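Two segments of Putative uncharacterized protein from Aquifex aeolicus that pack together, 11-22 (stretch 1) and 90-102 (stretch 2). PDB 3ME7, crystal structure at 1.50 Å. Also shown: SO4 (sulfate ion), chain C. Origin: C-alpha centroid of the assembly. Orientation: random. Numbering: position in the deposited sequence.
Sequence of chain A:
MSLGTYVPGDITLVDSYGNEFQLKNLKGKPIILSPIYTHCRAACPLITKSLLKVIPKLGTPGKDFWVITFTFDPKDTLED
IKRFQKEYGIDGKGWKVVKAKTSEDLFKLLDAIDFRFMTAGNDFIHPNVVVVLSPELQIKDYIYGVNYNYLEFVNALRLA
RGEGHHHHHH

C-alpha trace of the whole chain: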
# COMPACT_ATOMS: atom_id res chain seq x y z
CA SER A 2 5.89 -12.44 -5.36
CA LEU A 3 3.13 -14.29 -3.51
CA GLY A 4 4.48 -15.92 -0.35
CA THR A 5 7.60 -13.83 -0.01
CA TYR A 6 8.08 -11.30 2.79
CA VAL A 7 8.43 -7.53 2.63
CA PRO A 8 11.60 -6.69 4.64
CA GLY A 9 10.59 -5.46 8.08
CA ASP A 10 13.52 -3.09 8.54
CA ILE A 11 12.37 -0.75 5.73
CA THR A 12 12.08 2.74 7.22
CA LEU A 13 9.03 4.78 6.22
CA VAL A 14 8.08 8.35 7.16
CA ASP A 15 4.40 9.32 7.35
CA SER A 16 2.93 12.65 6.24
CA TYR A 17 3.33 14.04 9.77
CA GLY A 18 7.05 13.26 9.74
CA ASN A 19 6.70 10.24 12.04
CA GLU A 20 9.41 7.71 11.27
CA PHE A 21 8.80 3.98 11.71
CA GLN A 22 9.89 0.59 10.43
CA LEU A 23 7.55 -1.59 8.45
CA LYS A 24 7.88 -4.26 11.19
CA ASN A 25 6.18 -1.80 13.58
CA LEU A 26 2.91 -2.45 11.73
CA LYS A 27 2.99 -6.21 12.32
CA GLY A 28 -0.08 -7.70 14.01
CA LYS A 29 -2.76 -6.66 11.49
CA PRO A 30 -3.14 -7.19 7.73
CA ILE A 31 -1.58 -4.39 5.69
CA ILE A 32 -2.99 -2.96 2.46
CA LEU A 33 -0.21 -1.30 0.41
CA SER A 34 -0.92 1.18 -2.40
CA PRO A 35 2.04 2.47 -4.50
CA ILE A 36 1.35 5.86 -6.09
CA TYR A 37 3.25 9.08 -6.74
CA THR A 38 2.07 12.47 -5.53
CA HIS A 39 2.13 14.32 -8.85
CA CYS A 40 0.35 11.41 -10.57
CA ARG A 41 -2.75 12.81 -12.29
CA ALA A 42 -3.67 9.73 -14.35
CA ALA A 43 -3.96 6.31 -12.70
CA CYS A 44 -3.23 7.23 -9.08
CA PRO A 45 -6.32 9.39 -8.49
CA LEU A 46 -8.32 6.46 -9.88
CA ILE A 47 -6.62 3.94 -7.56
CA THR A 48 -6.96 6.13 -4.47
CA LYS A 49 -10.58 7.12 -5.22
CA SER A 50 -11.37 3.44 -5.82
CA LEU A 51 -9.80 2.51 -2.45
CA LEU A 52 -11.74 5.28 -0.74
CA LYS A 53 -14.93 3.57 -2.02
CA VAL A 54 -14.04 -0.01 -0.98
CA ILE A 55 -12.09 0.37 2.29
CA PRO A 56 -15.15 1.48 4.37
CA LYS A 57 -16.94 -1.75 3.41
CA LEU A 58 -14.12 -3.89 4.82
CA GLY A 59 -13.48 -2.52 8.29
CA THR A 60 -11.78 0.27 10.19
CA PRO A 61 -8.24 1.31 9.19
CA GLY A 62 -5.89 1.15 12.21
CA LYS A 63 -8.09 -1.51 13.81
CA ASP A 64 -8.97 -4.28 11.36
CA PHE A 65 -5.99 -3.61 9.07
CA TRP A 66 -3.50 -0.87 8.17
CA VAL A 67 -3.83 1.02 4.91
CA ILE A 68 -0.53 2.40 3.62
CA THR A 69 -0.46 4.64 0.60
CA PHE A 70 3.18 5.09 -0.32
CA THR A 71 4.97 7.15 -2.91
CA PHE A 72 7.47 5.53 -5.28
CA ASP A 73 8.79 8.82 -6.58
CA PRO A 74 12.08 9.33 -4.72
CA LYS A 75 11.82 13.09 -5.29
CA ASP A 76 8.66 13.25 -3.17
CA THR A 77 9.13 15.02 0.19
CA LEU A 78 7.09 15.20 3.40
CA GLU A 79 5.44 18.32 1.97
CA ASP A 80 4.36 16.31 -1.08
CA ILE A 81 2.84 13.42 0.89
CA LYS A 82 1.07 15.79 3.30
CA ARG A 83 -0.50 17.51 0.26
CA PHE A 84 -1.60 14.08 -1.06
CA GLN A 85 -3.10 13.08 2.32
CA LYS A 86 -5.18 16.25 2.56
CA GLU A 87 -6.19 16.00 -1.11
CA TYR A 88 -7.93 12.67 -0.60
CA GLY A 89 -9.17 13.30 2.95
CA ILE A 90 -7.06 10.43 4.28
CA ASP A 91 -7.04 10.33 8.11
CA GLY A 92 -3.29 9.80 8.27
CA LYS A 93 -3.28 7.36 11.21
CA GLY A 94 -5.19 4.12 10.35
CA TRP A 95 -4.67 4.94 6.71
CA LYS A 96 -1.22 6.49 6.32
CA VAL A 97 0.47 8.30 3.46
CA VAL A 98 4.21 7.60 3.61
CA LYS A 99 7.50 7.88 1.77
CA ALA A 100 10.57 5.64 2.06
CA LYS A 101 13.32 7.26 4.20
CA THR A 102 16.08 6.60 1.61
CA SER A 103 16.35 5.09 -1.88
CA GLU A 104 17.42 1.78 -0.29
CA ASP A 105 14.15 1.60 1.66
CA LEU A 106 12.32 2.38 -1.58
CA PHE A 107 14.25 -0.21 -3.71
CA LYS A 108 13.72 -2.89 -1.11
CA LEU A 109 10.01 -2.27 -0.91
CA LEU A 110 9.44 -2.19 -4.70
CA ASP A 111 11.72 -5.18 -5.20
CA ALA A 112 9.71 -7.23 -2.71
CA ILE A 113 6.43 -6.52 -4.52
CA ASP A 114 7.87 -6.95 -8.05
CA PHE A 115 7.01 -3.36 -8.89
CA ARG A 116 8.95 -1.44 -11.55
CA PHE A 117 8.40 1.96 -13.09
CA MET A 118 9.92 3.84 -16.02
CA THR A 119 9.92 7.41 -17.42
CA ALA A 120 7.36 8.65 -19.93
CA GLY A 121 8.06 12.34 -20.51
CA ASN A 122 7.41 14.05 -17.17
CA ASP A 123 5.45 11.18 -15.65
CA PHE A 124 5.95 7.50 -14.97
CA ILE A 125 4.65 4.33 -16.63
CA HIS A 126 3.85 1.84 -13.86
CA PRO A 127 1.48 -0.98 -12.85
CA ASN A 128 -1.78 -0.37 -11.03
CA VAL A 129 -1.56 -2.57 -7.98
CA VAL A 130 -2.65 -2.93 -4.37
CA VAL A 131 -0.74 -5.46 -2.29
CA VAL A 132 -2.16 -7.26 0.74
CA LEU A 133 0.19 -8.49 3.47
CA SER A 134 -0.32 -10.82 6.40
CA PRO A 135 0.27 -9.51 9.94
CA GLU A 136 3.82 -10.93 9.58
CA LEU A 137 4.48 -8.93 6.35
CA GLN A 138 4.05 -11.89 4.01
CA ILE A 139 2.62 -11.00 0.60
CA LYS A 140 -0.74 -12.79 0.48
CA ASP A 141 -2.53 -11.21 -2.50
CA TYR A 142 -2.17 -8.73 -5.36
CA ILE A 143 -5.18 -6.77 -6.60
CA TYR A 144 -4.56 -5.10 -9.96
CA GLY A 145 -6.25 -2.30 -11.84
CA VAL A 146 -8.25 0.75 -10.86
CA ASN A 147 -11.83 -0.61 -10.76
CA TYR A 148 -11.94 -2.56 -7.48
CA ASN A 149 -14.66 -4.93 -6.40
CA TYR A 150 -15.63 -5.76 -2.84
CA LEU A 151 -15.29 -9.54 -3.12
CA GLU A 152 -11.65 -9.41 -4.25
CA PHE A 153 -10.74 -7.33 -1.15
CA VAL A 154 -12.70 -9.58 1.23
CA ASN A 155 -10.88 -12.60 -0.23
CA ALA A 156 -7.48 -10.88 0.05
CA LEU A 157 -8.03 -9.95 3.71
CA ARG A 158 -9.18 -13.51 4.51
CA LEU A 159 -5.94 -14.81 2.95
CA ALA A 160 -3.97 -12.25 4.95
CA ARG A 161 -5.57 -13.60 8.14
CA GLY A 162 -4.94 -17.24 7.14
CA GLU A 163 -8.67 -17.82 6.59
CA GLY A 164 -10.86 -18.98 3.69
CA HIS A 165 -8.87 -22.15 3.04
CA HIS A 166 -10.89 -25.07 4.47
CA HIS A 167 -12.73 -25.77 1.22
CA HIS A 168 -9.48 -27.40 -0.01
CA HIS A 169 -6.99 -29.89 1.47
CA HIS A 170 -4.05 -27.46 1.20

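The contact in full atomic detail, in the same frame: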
# COMPACT_ATOMS: atom_id res chain seq x y z
N ILE A 11 12.62 -1.92 6.58
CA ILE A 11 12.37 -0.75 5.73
C ILE A 11 11.85 0.40 6.60
O ILE A 11 10.87 0.23 7.34
CB ILE A 11 11.34 -1.11 4.65
CG1 ILE A 11 12.02 -2.02 3.62
CG2 ILE A 11 10.77 0.16 3.97
CD1 ILE A 11 11.07 -2.76 2.68
N THR A 12 12.50 1.56 6.48
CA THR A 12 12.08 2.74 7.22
C THR A 12 11.20 3.60 6.33
O THR A 12 11.59 3.97 5.20
CB THR A 12 13.29 3.55 7.73
OG1 THR A 12 14.07 2.74 8.63
CG2 THR A 12 12.81 4.80 8.48
N LEU A 13 10.00 3.90 6.85
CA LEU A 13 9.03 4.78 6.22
C LEU A 13 8.84 6.02 7.09
O LEU A 13 9.12 6.00 8.29
CB LEU A 13 7.69 4.03 6.07
CG LEU A 13 7.76 2.71 5.30
CD1 LEU A 13 6.43 1.94 5.52
CD2 LEU A 13 8.04 2.94 3.84
N VAL A 14 8.37 7.10 6.47
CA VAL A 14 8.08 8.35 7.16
C VAL A 14 6.67 8.76 6.71
O VAL A 14 6.42 8.90 5.49
CB VAL A 14 9.09 9.45 6.79
CG1 VAL A 14 8.90 10.68 7.68
CG2 VAL A 14 10.53 8.93 6.90
N ASP A 15 5.77 8.91 7.68
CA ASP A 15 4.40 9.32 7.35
C ASP A 15 4.30 10.82 7.08
O ASP A 15 5.28 11.55 7.20
CB ASP A 15 3.37 8.82 8.38
CG ASP A 15 3.40 9.58 9.67
OD1 ASP A 15 3.99 10.67 9.73
OD2 ASP A 15 2.76 9.07 10.63
N SER A 16 3.11 11.27 6.69
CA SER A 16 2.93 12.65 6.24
C SER A 16 3.03 13.67 7.37
O SER A 16 3.05 14.87 7.12
CB SER A 16 1.59 12.80 5.52
OG SER A 16 0.53 12.36 6.35
N TYR A 17 3.08 13.18 8.61
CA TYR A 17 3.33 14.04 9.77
C TYR A 17 4.79 14.10 10.17
O TYR A 17 5.16 14.81 11.11
CB TYR A 17 2.49 13.59 10.97
CG TYR A 17 1.01 13.63 10.71
CD1 TYR A 17 0.28 14.79 10.92
CD2 TYR A 17 0.35 12.51 10.21
CE1 TYR A 17 -1.09 14.83 10.67
CE2 TYR A 17 -1.02 12.54 9.95
CZ TYR A 17 -1.73 13.70 10.17
OH TYR A 17 -3.08 13.73 9.91
N GLY A 18 5.62 13.34 9.46
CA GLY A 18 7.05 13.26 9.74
C GLY A 18 7.41 12.18 10.76
O GLY A 18 8.56 12.09 11.18
N ASN A 19 6.43 11.37 11.14
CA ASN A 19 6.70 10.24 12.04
C ASN A 19 7.44 9.12 11.34
O ASN A 19 6.95 8.56 10.36
CB ASN A 19 5.41 9.66 12.63
CG ASN A 19 4.62 10.67 13.41
OD1 ASN A 19 5.15 11.34 14.32
ND2 ASN A 19 3.34 10.81 13.08
N GLU A 20 8.61 8.78 11.85
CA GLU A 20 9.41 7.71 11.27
C GLU A 20 9.12 6.38 11.96
O GLU A 20 9.00 6.32 13.18
CB GLU A 20 10.87 8.06 11.46
CG GLU A 20 11.72 7.77 10.31
CD GLU A 20 13.06 8.43 10.44
OE1 GLU A 20 13.19 9.64 10.15
OE2 GLU A 20 13.97 7.72 10.85
N PHE A 21 9.03 5.32 11.17
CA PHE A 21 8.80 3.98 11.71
C PHE A 21 9.34 2.92 10.76
O PHE A 21 9.61 3.20 9.58
CB PHE A 21 7.30 3.74 12.00
CG PHE A 21 6.43 3.72 10.76
CD1 PHE A 21 5.97 4.92 10.17
CD2 PHE A 21 6.02 2.52 10.20
CE1 PHE A 21 5.16 4.90 9.03
CE2 PHE A 21 5.20 2.48 9.06
CZ PHE A 21 4.77 3.68 8.47
N GLN A 22 9.50 1.71 11.27
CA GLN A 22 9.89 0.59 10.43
C GLN A 22 8.68 -0.23 10.07
O GLN A 22 7.71 -0.31 10.84
CB GLN A 22 10.97 -0.26 11.09
CG GLN A 22 12.32 0.43 11.03
CD GLN A 22 13.37 -0.32 11.78
OE1 GLN A 22 13.29 -0.48 12.99
NE2 GLN A 22 14.39 -0.80 11.05
N ILE A 90 -7.58 11.60 3.56
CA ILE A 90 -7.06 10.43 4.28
C ILE A 90 -6.74 10.82 5.74
O ILE A 90 -6.14 11.85 5.98
CB ILE A 90 -5.84 9.83 3.50
CG1 ILE A 90 -6.33 9.18 2.20
CG2 ILE A 90 -5.04 8.83 4.36
CD1 ILE A 90 -5.23 8.94 1.18
N ASP A 91 -7.14 9.97 6.69
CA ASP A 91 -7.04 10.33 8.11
C ASP A 91 -5.59 10.48 8.57
O ASP A 91 -5.28 11.33 9.41
CB ASP A 91 -7.79 9.32 9.00
CG ASP A 91 -6.97 8.08 9.30
OD1 ASP A 91 -6.40 7.99 10.39
OD2 ASP A 91 -6.84 7.21 8.44
N GLY A 92 -4.71 9.65 8.02
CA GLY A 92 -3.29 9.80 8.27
C GLY A 92 -2.76 8.90 9.36
O GLY A 92 -1.54 8.77 9.50
N LYS A 93 -3.67 8.28 10.13
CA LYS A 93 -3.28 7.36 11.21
C LYS A 93 -3.56 5.87 10.91
O LYS A 93 -2.63 5.10 10.79
CB LYS A 93 -3.79 7.81 12.59
CG LYS A 93 -5.29 7.99 12.73
CD LYS A 93 -5.62 9.03 13.80
CE LYS A 93 -6.88 9.81 13.45
NZ LYS A 93 -6.66 10.62 12.20
N GLY A 94 -4.83 5.49 10.76
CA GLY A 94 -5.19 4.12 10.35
C GLY A 94 -4.87 3.88 8.88
O GLY A 94 -4.47 2.77 8.47
N TRP A 95 -5.08 4.92 8.09
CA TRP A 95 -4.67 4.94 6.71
C TRP A 95 -3.59 6.00 6.62
O TRP A 95 -3.87 7.19 6.81
CB TRP A 95 -5.88 5.31 5.83
CG TRP A 95 -5.65 5.28 4.33
CD1 TRP A 95 -4.45 5.46 3.67
CD2 TRP A 95 -6.65 5.12 3.32
NE1 TRP A 95 -4.65 5.37 2.31
CE2 TRP A 95 -5.99 5.19 2.07
CE3 TRP A 95 -8.04 4.92 3.35
CZ2 TRP A 95 -6.67 5.06 0.87
CZ3 TRP A 95 -8.71 4.79 2.14
CH2 TRP A 95 -8.02 4.86 0.92
N LYS A 96 -2.36 5.58 6.34
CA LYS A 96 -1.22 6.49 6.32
C LYS A 96 -0.83 6.81 4.90
O LYS A 96 -1.11 6.02 3.99
CB LYS A 96 -0.03 5.87 7.04
CG LYS A 96 -0.30 5.48 8.48
CD LYS A 96 0.98 4.99 9.13
CE LYS A 96 0.70 4.13 10.35
NZ LYS A 96 0.01 4.96 11.39
N VAL A 97 -0.23 7.98 4.70
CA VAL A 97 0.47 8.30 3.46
C VAL A 97 1.94 8.46 3.85
O VAL A 97 2.27 9.25 4.76
CB VAL A 97 -0.06 9.58 2.81
CG1 VAL A 97 0.65 9.82 1.48
CG2 VAL A 97 -1.59 9.51 2.58
N VAL A 98 2.81 7.69 3.19
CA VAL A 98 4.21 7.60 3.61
C VAL A 98 5.14 7.68 2.43
O VAL A 98 4.72 7.45 1.28
CB VAL A 98 4.52 6.29 4.39
CG1 VAL A 98 3.48 6.08 5.49
CG2 VAL A 98 4.55 5.07 3.47
N LYS A 99 6.39 8.01 2.73
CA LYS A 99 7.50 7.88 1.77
C LYS A 99 8.57 6.99 2.41
O LYS A 99 8.62 6.85 3.63
CB LYS A 99 8.10 9.24 1.40
CG LYS A 99 8.66 10.00 2.61
CD LYS A 99 9.45 11.23 2.18
CE LYS A 99 10.83 10.83 1.65
NZ LYS A 99 11.58 12.02 1.15
N ALA A 100 9.43 6.41 1.58
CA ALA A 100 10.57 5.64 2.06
C ALA A 100 11.65 6.64 2.52
O ALA A 100 11.85 7.68 1.89
CB ALA A 100 11.11 4.76 0.93
N LYS A 101 12.34 6.33 3.62
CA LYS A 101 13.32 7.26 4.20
C LYS A 101 14.45 7.54 3.20
O LYS A 101 14.80 8.70 2.96
CB LYS A 101 13.85 6.69 5.53
CG LYS A 101 15.00 7.45 6.20
CD LYS A 101 14.52 8.67 6.89
CE LYS A 101 15.69 9.33 7.63
NZ LYS A 101 15.18 10.43 8.45
N THR A 102 15.02 6.47 2.62
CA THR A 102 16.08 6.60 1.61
C THR A 102 15.72 5.75 0.39
O THR A 102 14.77 4.96 0.42
CB THR A 102 17.45 6.08 2.12
OG1 THR A 102 17.46 4.64 2.13
CG2 THR A 102 17.75 6.61 3.55
S SO4 C . 11.95 15.25 3.35
O1 SO4 C . 11.27 14.07 2.83
O2 SO4 C . 12.59 14.91 4.62
O3 SO4 C . 12.94 15.72 2.38
O4 SO4 C . 10.96 16.30 3.60
O HOH W 1 0.34 7.89 11.17
O HOH W 2 2.84 6.40 11.59
O HOH W 3 -0.03 9.63 7.19
O HOH W 4 -3.89 12.07 12.22

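Residues 12-15 of the first stretch and 95-100 of the second run as antiparallel strands, their directions 135° apart, and the contact buries 666 Å² in all. Ile-11, just before the strand, makes no contact with the second stretch. At Thr-12 the pairing begins: its carbonyl O accepts a hydrogen bond from Lys-101 N (2.9 Å), while Thr-12 CG2 rests 3.7 Å from Lys-101 CB, so the methyl covers the base of the long lysine chain.

Leu-13 lies opposite Ala-100 in a non-hydrogen-bonded pair. Its amide and carbonyl are turned the other way, to Phe-21 of its own hairpin, and across the sheet Leu-13 CA approaches Lys-99 O at 3.3 Å in a CA-H...O contact. The leucine side chain shares a face with Ala-100, Val-98 and Asp-15; Leu-13 CD2 packs 4.1 Å from Val-98 CG2, a buried apolar pairing.

Val-14 and Lys-99 form the hydrogen-bonded pair, with Val-14 N to Lys-99 O and Lys-99 N to Val-14 O both 2.9 Å. On the face they share, Val-14 CG2 lies 4.0 Å from Lys-101 CD, so the buried valine meets the aliphatic part of that lysine. The end of Lys-99 leads away, its NZ donating to SO4 O1 (2.7 Å).

Asp-15 closes the ladder opposite Val-98, with CA atoms 4.1 Å apart. Its carboxylate organises the type I turn from Asp-15 to Gly-18: OD1 accepts from Tyr-17 N and Asn-19 N, both at 2.9 Å, and OD2 from Asn-19 ND2 at 3.1 Å. Asp-15 OD2 also reaches the second stretch through water 1, which donates to it and to Gly-92 O (2.7 Å each) and accepts from Lys-96 NZ (3.0 Å). A buried aspartate thus has its polar needs met. Ser-16 is bridged similarly: water 3 donates to Ser-16 OG and Gly-92 O, both at 2.9 Å, and accepts from Val-97 N at 3.0 Å.

The Tyr-17 ring turns its edge to Gly-92, whose O lies near the ring plane, 3.8 Å from Tyr-17 CE2. A CB on Gly-92 would sit 2.7 Å from that same CE2, and the backbone angles there independently call for glycine. Those of Gly-18 do too, but it lies beyond reach of the second stretch.

On the returning strand, exposed Glu-20 stretches out to a salt bridge with Lys-101, OE1 to NZ 2.7 Å. Phe-21 then sets CZ 4.0 Å from Val-98 CG1, at the ring edge, and 4.1 Å from Lys-96 CD, extending the apolar packing around Val-98.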